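Local coordinates for protein sugar ABC transporter (Agrobacterium radiobacter, PDB 4RXT) that binds arabinopyranose in the cleft between its two lobes and probably serves as the solute-binding component of an ABC-type sugar transporter, at residues I183-D186 against L187-N191; P70-F73 against K74-G77. All blocks are in the same frame, centred on the assembly; numbering follows the deposited sequence. Where two conformers were deposited one is given.

Contact 1. Residues I183-D186 against L187-N191; sequences IMTD and LITAN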
ATOM      1  N   ILE A 183      19.125  -0.484   4.633  1.00 12.78           N
ATOM      2  CA  ILE A 183      19.187  -1.653   3.744  1.00 14.20           C
ATOM      3  C   ILE A 183      19.706  -1.200   2.378  1.00 13.00           C
ATOM      4  O   ILE A 183      20.584  -1.818   1.813  1.00 13.92           O
ATOM      5  CB  ILE A 183      17.826  -2.285   3.589  1.00 14.26           C
ATOM      6  CG1 ILE A 183      17.439  -3.024   4.870  1.00 17.29           C
ATOM      7  CG2 ILE A 183      17.865  -3.328   2.481  1.00 16.90           C
ATOM      8  CD1 ILE A 183      15.982  -3.399   4.949  1.00 21.32           C
ATOM      9  N   MET A 184      19.166  -0.085   1.853  1.00 13.15           N
ATOM     10  CA  MET A 184      19.565   0.361   0.525  1.00 15.23           C
ATOM     11  C   MET A 184      21.054   0.698   0.477  1.00 12.92           C
ATOM     12  O   MET A 184      21.777   0.269  -0.448  1.00 12.40           O
ATOM     13  CB  MET A 184      18.711   1.559   0.053  1.00 15.72           C
ATOM     14  CG  MET A 184      19.031   2.034  -1.358  1.00 20.28           C
ATOM     15  SD  MET A 184      18.492   0.952  -2.709  1.00 16.84           S
ATOM     16  CE  MET A 184      19.350  -0.582  -2.618  1.00 31.88           C
ATOM     17  N   THR A 185      21.520   1.415   1.500  1.00 14.17           N
ATOM     18  CA  THR A 185      22.922   1.822   1.576  1.00 14.14           C
ATOM     19  C   THR A 185      23.832   0.570   1.689  1.00 15.23           C
ATOM     20  O   THR A 185      24.886   0.490   1.038  1.00 17.52           O
ATOM     21  CB  THR A 185      23.131   2.798   2.764  1.00 18.48           C
ATOM     22  OG1 THR A 185      22.265   3.949   2.616  1.00 21.97           O
ATOM     23  CG2 THR A 185      24.535   3.317   2.742  1.00 25.39           C
ATOM     24  N   ASP A 186      23.378  -0.405   2.489  1.00 16.47           N
ATOM     25  CA  ASP A 186      24.134  -1.652   2.695  1.00 21.06           C
ATOM     26  C   ASP A 186      24.232  -2.436   1.397  1.00 16.22           C
ATOM     27  O   ASP A 186      25.309  -2.898   1.014  1.00 23.08           O
ATOM     28  CB  ASP A 186      23.487  -2.581   3.751  1.00 25.48           C
ATOM     29  CG  ASP A 186      23.562  -2.039   5.196  1.00 36.06           C
ATOM     30  OD1 ASP A 186      24.194  -0.984   5.447  1.00 30.09           O
ATOM     31  OD2 ASP A 186      22.984  -2.696   6.108  1.00 41.15           O
ATOM     32  N   LEU A 187      23.105  -2.530   0.716  1.00 14.29           N
ATOM     33  CA  LEU A 187      22.986  -3.322  -0.515  1.00 15.33           C
ATOM     34  C   LEU A 187      23.895  -2.801  -1.592  1.00 14.69           C
ATOM     35  O   LEU A 187      24.620  -3.524  -2.238  1.00 17.29           O
ATOM     36  CB  LEU A 187      21.528  -3.377  -1.042  1.00 16.90           C
ATOM     37  CG  LEU A 187      20.527  -4.300  -0.331  1.00 19.60           C
ATOM     38  CD1 LEU A 187      19.123  -4.163  -0.915  1.00 19.37           C
ATOM     39  CD2 LEU A 187      20.994  -5.749  -0.327  1.00 21.82           C
ATOM     40  N   ILE A 188      23.901  -1.492  -1.770  1.00 13.26           N
ATOM     41  CA  ILE A 188      24.651  -0.932  -2.866  0.50 14.91           C
ATOM     42  C   ILE A 188      26.148  -0.890  -2.588  1.00 20.02           C
ATOM     43  O   ILE A 188      26.954  -1.092  -3.483  1.00 25.77           O
ATOM     44  CB  ILE A 188      24.080   0.442  -3.284  0.50 20.22           C
ATOM     45  CG1 ILE A 188      24.745   0.902  -4.566  0.50 23.17           C
ATOM     46  CG2 ILE A 188      24.272   1.507  -2.219  0.50 24.73           C
ATOM     47  CD1 ILE A 188      24.257   2.252  -4.961  0.50 50.98           C
ATOM     48  N   THR A 189      26.518  -0.624  -1.350  1.00 20.52           N
ATOM     49  CA  THR A 189      27.936  -0.498  -1.062  1.00 25.65           C
ATOM     50  C   THR A 189      28.564  -1.883  -1.317  1.00 36.44           C
ATOM     51  O   THR A 189      29.681  -2.008  -1.853  1.00 34.00           O
ATOM     52  CB  THR A 189      28.207   0.063   0.359  1.00 26.43           C
ATOM     53  OG1 THR A 189      27.688  -0.815   1.355  1.00 40.73           O
ATOM     54  CG2 THR A 189      27.588   1.422   0.489  1.00 20.50           C
ATOM     55  N   ALA A 190      27.804  -2.923  -0.984  1.00 23.65           N
ATOM     56  CA  ALA A 190      28.221  -4.319  -1.155  1.00 33.07           C
ATOM     57  C   ALA A 190      28.162  -4.844  -2.596  1.00 35.76           C
ATOM     58  O   ALA A 190      29.079  -5.573  -3.024  1.00 36.03           O
ATOM     59  CB  ALA A 190      27.367  -5.230  -0.290  1.00 29.26           C
ATOM     60  N   ASN A 191      27.060  -4.555  -3.295  1.00 24.26           N
ATOM     61  CA  ASN A 191      26.957  -4.887  -4.715  1.00 20.56           C
ATOM     62  C   ASN A 191      26.830  -3.636  -5.560  1.00 15.06           C
ATOM     63  O   ASN A 191      25.714  -3.213  -5.900  1.00 15.16           O
ATOM     64  CB  ASN A 191      25.815  -5.826  -5.056  1.00 26.43           C
ATOM     65  CG  ASN A 191      25.900  -6.319  -6.527  1.00 32.12           C
ATOM     66  OD1 ASN A 191      26.790  -5.876  -7.282  1.00 24.53           O
ATOM     67  ND2 ASN A 191      24.996  -7.228  -6.933  1.00 36.08           N
TER
HETATM   68  O   HOH W   1      27.534  -2.695   2.971  1.00 37.40           O
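The carbonyls of I183, M184, T185 and D186 accept the N-H groups of L187, I188, T189 and A190 in four successive i to i+4 bonds, the regular alpha-helical pattern, which runs through the last turns of helix 177-190. The bond from L187 N to I183 O is the shortest of the four, 2.8 Å. On the inner side of the helix, I183 and L187, one turn apart, run beside each other in the same direction, with CG2 of the isoleucine 3.7 Å from CD1 of the leucine. M184 reaches the same leucine from another direction. Its CG is anti to the backbone N, and bends at chi2 (72°) and chi3 (-64°) turn the thioether back, so that CE comes within 3.9 Å of L187 CB and the two side chains cross at about a right angle.

Polar contacts gather on the outer side. T189 keeps OG1 between its backbone N and carbonyl carbon (chi1 62°), which turns the hydroxyl back toward the preceding turn, 3.1 Å from T185 O and 3.2 Å from D186 O; with a water also beside it, where its one proton goes is left open. That water donates to D186 O at 3.0 Å and lies close to T189 OG1 as well, at a distance short enough for that second link to be doubtful. N191 departs from helical geometry, although its N still bonds to L187 O. Its ND2 bonds to D134 of strand 133-139, and OD1 turns to the backbone N of K193, two residues on. The inner side of the helix lies on strands 133-139 and 165-172, where L187 touches V136, I138, A169 and K171, while M184 and T185 pack against helix 202-214.

Contact 2. Residues P70-F73 against K74-G77; sequences PTEF and KALG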
ATOM      1  N   PRO A  70      -6.574  -5.329   6.875  1.00 13.75           N
ATOM      2  CA  PRO A  70      -5.838  -6.316   7.645  1.00 13.17           C
ATOM      3  C   PRO A  70      -4.333  -6.175   7.495  1.00 10.67           C
ATOM      4  O   PRO A  70      -3.812  -6.203   6.394  1.00 12.76           O
ATOM      5  CB  PRO A  70      -6.320  -7.655   7.089  1.00 14.80           C
ATOM      6  CG  PRO A  70      -7.618  -7.369   6.416  1.00 16.71           C
ATOM      7  CD  PRO A  70      -7.542  -5.937   5.947  1.00 13.21           C
ATOM      8  N   THR A  71      -3.626  -6.103   8.625  1.00 13.13           N
ATOM      9  CA  THR A  71      -2.220  -5.804   8.579  1.00 13.08           C
ATOM     10  C   THR A  71      -1.322  -6.965   8.156  1.00 14.68           C
ATOM     11  O   THR A  71      -0.291  -6.768   7.545  1.00 20.20           O
ATOM     12  CB  THR A  71      -1.761  -5.106   9.868  1.00 17.23           C
ATOM     13  OG1 THR A  71      -0.541  -4.400   9.594  1.00 19.39           O
ATOM     14  CG2 THR A  71      -1.597  -6.110  10.986  1.00 20.08           C
ATOM     15  N   GLU A  72      -1.744  -8.200   8.442  1.00 14.06           N
ATOM     16  CA  GLU A  72      -0.953  -9.384   8.122  1.00 16.45           C
ATOM     17  C   GLU A  72      -2.010 -10.404   7.643  1.00 18.01           C
ATOM     18  O   GLU A  72      -3.066 -10.560   8.264  1.00 19.28           O
ATOM     19  CB  GLU A  72      -0.188  -9.854   9.393  1.00 18.92           C
ATOM     20  CG  GLU A  72       1.131 -10.624   9.198  1.00 28.83           C
ATOM     21  CD  GLU A  72       1.004 -12.150   9.122  1.00 36.23           C
ATOM     22  OE1 GLU A  72      -0.074 -12.709   9.341  1.00 22.18           O
ATOM     23  OE2 GLU A  72       2.023 -12.805   8.831  1.00121.84           O
ATOM     24  N   PHE A  73      -1.713 -11.091   6.537  1.00 13.76           N
ATOM     25  CA  PHE A  73      -2.668 -11.954   5.848  1.00 14.18           C
ATOM     26  C   PHE A  73      -3.141 -13.155   6.681  1.00 16.05           C
ATOM     27  O   PHE A  73      -4.339 -13.355   6.873  1.00 15.32           O
ATOM     28  CB  PHE A  73      -2.043 -12.459   4.516  1.00 16.15           C
ATOM     29  CG  PHE A  73      -2.917 -13.385   3.742  1.00 14.51           C
ATOM     30  CD1 PHE A  73      -3.847 -12.904   2.859  1.00 21.94           C
ATOM     31  CD2 PHE A  73      -2.791 -14.768   3.899  1.00 16.85           C
ATOM     32  CE1 PHE A  73      -4.677 -13.773   2.148  1.00 21.06           C
ATOM     33  CE2 PHE A  73      -3.614 -15.642   3.191  1.00 20.09           C
ATOM     34  CZ  PHE A  73      -4.557 -15.146   2.309  1.00 23.55           C
ATOM     35  N   LYS A  74      -2.190 -13.958   7.148  1.00 14.37           N
ATOM     36  CA  LYS A  74      -2.551 -15.160   7.894  1.00 14.72           C
ATOM     37  C   LYS A  74      -3.121 -14.811   9.267  1.00 14.52           C
ATOM     38  O   LYS A  74      -4.191 -15.283   9.655  1.00 17.90           O
ATOM     39  CB  LYS A  74      -1.359 -16.125   8.056  1.00 19.44           C
ATOM     40  CG  LYS A  74      -1.701 -17.544   8.531  1.00 31.95           C
ATOM     41  CD  LYS A  74      -0.654 -18.525   7.992  1.00 62.37           C
ATOM     42  CE  LYS A  74      -1.054 -19.991   8.109  1.00 69.91           C
ATOM     43  NZ  LYS A  74       0.121 -20.899   8.319  1.00 56.66           N
ATOM     44  N   ALA A  75      -2.437 -13.927   9.996  1.00 17.14           N
ATOM     45  CA  ALA A  75      -2.813 -13.655  11.408  1.00 18.06           C
ATOM     46  C   ALA A  75      -4.208 -13.019  11.588  1.00 16.99           C
ATOM     47  O   ALA A  75      -4.826 -13.138  12.634  1.00 19.65           O
ATOM     48  CB  ALA A  75      -1.772 -12.776  12.078  1.00 21.27           C
ATOM     49  N   LEU A  76      -4.675 -12.312  10.568  1.00 12.31           N
ATOM     50  CA  LEU A  76      -5.977 -11.658  10.636  1.00 14.26           C
ATOM     51  C   LEU A  76      -7.133 -12.547  10.163  1.00 16.12           C
ATOM     52  O   LEU A  76      -8.274 -12.187  10.314  1.00 16.46           O
ATOM     53  CB  LEU A  76      -5.965 -10.270   9.920  1.00 14.88           C
ATOM     54  CG  LEU A  76      -5.626  -9.030  10.782  1.00 16.34           C
ATOM     55  CD1 LEU A  76      -6.729  -8.668  11.791  1.00 15.84           C
ATOM     56  CD2 LEU A  76      -4.269  -9.214  11.453  1.00 16.71           C
ATOM     57  N   GLY A  77      -6.827 -13.716   9.606  1.00 13.52           N
ATOM     58  CA  GLY A  77      -7.878 -14.620   9.090  1.00 17.56           C
ATOM     59  C   GLY A  77      -8.914 -15.000  10.129  1.00 18.55           C
ATOM     60  O   GLY A  77     -10.112 -14.701  10.005  1.00 17.00           O
TER
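E72 reaches A75 through a side chain that starts with CG anti to the backbone N (chi1 -153°) and then bends sharply at chi2 (-91°), folding the carboxylate back over the turn that follows. OE1 thereby accepts the A75 N-H at 2.7 Å, in a nearly straight bond (162°) that meets the oxygen close to its C-O axis. E72 OE1 also lies close to the methyl group of A75, 3.2 Å from CB. The backbone of the glutamate takes part as well: E72 O receives the N-H of L76 in a weak bond of 3.3 Å. Two consecutive amides thus face one residue, the first held firmly by its side chain and the second only weakly by its main chain, while G77 N bonds to K74 O as the chain winds into helix 77-84.

This is the beta-alpha connection that follows strand 66-68 in the parallel sheet of one lobe of a periplasmic binding protein, and it comes close to the sugar. The side chain of T71 is about 7 Å from the bound arabinopyranose and belongs to the second shell: OG1 is hydrogen-bonded to the carbonyl of E45, its side chain touches that of K12, and both of those residues line the pocket. F73 makes backbone bonds to D97 and to G143, the latter in the loop that leaves strand 133-139 of the other lobe's sheet, so the connection also joins the two lobes across the cleft in this sugar-bound form.

Beneath the polar turn, L76 points toward the start of the loop. L76 CB packs on P70 CB at 3.9 Å, and its CD2 approaches CG2 of T71 at 4.1 Å, where the two side chains cross obliquely. P70 in turn leans on A96 and F101, whereas T71, E72 and A75 all touch V48 of helix 48-60.

The two contacts belong to different lobes: contact 2 to the one built on the sheet containing strand 66-68, contact 1 to the one containing strands 133-139 and 165-172. Their centres are 31 Å apart and their nearest atoms about 17 Å, without touching. Contact 1 is a surface contact at the end of a regular helix, where repeating backbone bonds dominate and a hydroxyl and a water dress the outer side. Contact 2 is partly buried and lacks that regularity; there a carboxylate supplies a bond to a backbone amide just before a helix begins. Contact 2 lies beside the sugar pocket, contact 1 toward the periphery.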